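OBody AM1L10 (Pyrobaculum aerophilum, PDB 4GN3) is an engineered binding protein built on an OB-fold nucleic acid binding domain, and probably recognises a chosen protein target through its remodelled surface. Local coordinates at residues A72-S75 / R76-V80. Numbering follows the deposited sequence.
Sequences AELS and REDVV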
loop_
_atom_site.group_PDB
_atom_site.type_symbol
_atom_site.label_atom_id
_atom_site.label_comp_id
_atom_site.label_asym_id
_atom_site.label_seq_id
_atom_site.Cartn_x
_atom_site.Cartn_y
_atom_site.Cartn_z
ATOM N N ALA B 72 4.619 -2.246 -14.332
ATOM C CA ALA B 72 3.536 -2.016 -15.300
ATOM C C ALA B 72 3.358 -3.168 -16.307
ATOM O O ALA B 72 2.271 -3.347 -16.853
ATOM C CB ALA B 72 3.749 -0.693 -16.033
ATOM N N GLU B 73 4.418 -3.940 -16.537
ATOM C CA GLU B 73 4.371 -5.096 -17.443
ATOM C C GLU B 73 3.849 -6.372 -16.779
ATOM O O GLU B 73 3.540 -7.348 -17.467
ATOM C CB GLU B 73 5.762 -5.406 -17.990
ATOM C CG GLU B 73 6.412 -4.328 -18.832
ATOM C CD GLU B 73 7.807 -4.745 -19.265
ATOM O OE1 GLU B 73 7.926 -5.695 -20.074
ATOM O OE2 GLU B 73 8.785 -4.135 -18.782
ATOM N N LEU B 74 3.777 -6.371 -15.448
ATOM C CA LEU B 74 3.466 -7.575 -14.672
ATOM C C LEU B 74 2.007 -8.015 -14.746
ATOM O O LEU B 74 1.098 -7.185 -14.719
ATOM C CB LEU B 74 3.856 -7.361 -13.204
ATOM C CG LEU B 74 5.101 -7.974 -12.556
ATOM C CD1 LEU B 74 6.237 -8.274 -13.517
ATOM C CD2 LEU B 74 5.584 -7.086 -11.417
ATOM N N SER B 75 1.807 -9.328 -14.839
ATOM C CA SER B 75 0.499 -9.964 -14.685
ATOM C C SER B 75 0.611 -11.132 -13.709
ATOM O O SER B 75 1.694 -11.690 -13.516
ATOM C CB SER B 75 -0.004 -10.500 -16.031
ATOM O OG SER B 75 0.049 -9.498 -17.026
ATOM N N ARG B 76 -0.511 -11.513 -13.106
ATOM C CA ARG B 76 -0.555 -12.721 -12.287
ATOM C C ARG B 76 -0.069 -13.906 -13.112
ATOM O O ARG B 76 -0.329 -13.980 -14.314
ATOM C CB ARG B 76 -1.970 -12.992 -11.782
ATOM C CG ARG B 76 -2.460 -12.005 -10.735
ATOM C CD ARG B 76 -3.950 -12.182 -10.482
ATOM N NE ARG B 76 -4.241 -13.282 -9.560
ATOM C CZ ARG B 76 -4.647 -13.124 -8.298
ATOM N NH1 ARG B 76 -4.810 -11.908 -7.787
ATOM N NH2 ARG B 76 -4.895 -14.186 -7.541
ATOM N N GLU B 77 0.653 -14.807 -12.453
ATOM C CA GLU B 77 1.219 -16.013 -13.073
ATOM C C GLU B 77 2.500 -15.794 -13.888
ATOM O O GLU B 77 3.133 -16.772 -14.302
ATOM C CB GLU B 77 0.162 -16.792 -13.887
ATOM C CG GLU B 77 -0.990 -17.344 -13.058
ATOM C CD GLU B 77 -0.536 -18.311 -11.976
ATOM O OE1 GLU B 77 -1.093 -18.255 -10.866
ATOM O OE2 GLU B 77 0.370 -19.132 -12.230
ATOM N N ASP B 78 2.892 -14.539 -14.119
ATOM C CA ASP B 78 4.201 -14.261 -14.735
ATOM C C ASP B 78 5.315 -14.886 -13.898
ATOM O O ASP B 78 5.242 -14.891 -12.665
ATOM C CB ASP B 78 4.462 -12.759 -14.867
ATOM C CG ASP B 78 3.690 -12.117 -16.005
ATOM O OD1 ASP B 78 2.977 -12.828 -16.742
ATOM O OD2 ASP B 78 3.796 -10.886 -16.157
ATOM N N VAL B 79 6.337 -15.412 -14.571
ATOM C CA VAL B 79 7.487 -16.015 -13.901
ATOM C C VAL B 79 8.581 -14.954 -13.758
ATOM O O VAL B 79 9.030 -14.376 -14.751
ATOM C CB VAL B 79 7.987 -17.271 -14.656
ATOM C CG1 VAL B 79 9.312 -17.769 -14.090
ATOM C CG2 VAL B 79 6.934 -18.371 -14.593
ATOM N N VAL B 80 8.986 -14.692 -12.515
ATOM C CA VAL B 80 9.883 -13.574 -12.209
ATOM C C VAL B 80 11.080 -14.003 -11.369
ATOM O O VAL B 80 11.052 -15.050 -10.712
ATOM C CB VAL B 80 9.146 -12.404 -11.488
ATOM C CG1 VAL B 80 8.107 -11.765 -12.394
ATOM C CG2 VAL B 80 8.509 -12.868 -10.180
HETATM O O HOH W 1 2.400 -9.856 -18.296
#
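The carboxylate of D78 turns back over the backbone of S75, and OD2 takes the amide hydrogen of S75 N at 2.8 Å. The N-H points fairly straight at OD2 but meets it from above the carboxylate plane, 65° out of it. With chi1 at -76°, CG of D78 sits beside its own backbone N, which brings the carboxylate to the same residue whose carbonyl D78 N binds. That second bond, D78 N to S75 O at 3.1 Å, closes a type II beta turn from S75 to D78. E77, with a positive phi of 79°, fills the turn position that glycine usually favours.

A water ties the turn to the carbonyl of E73: it donates to E73 O and to D78 OD2, 2.8 Å away, and accepts from S75 OG, the serine's short hydroxyl lying beside its own backbone N, within reach of the water. OD2 thus receives two hydrogen bonds. Aspartate suits the place because its short side chain, folded back, puts OD2 on S75 N while OD1 is taken by A112 N. Replacing D78 by alanine removes the carboxylate, and S75 N, the bridging water and A112 N would probably all be left without their acceptor.

Deeper in, L74 crosses V80 at about a right angle, CD1 lying 4.1 Å from V80 CG1; these branched apolar chains suit the core, where L34 and V43 also pack on L74. The turn and this apolar pair make up the link from helix 65-73, placed between strands 54-59 and 79-88 as the helix of an OB-fold is, into strand 79-88.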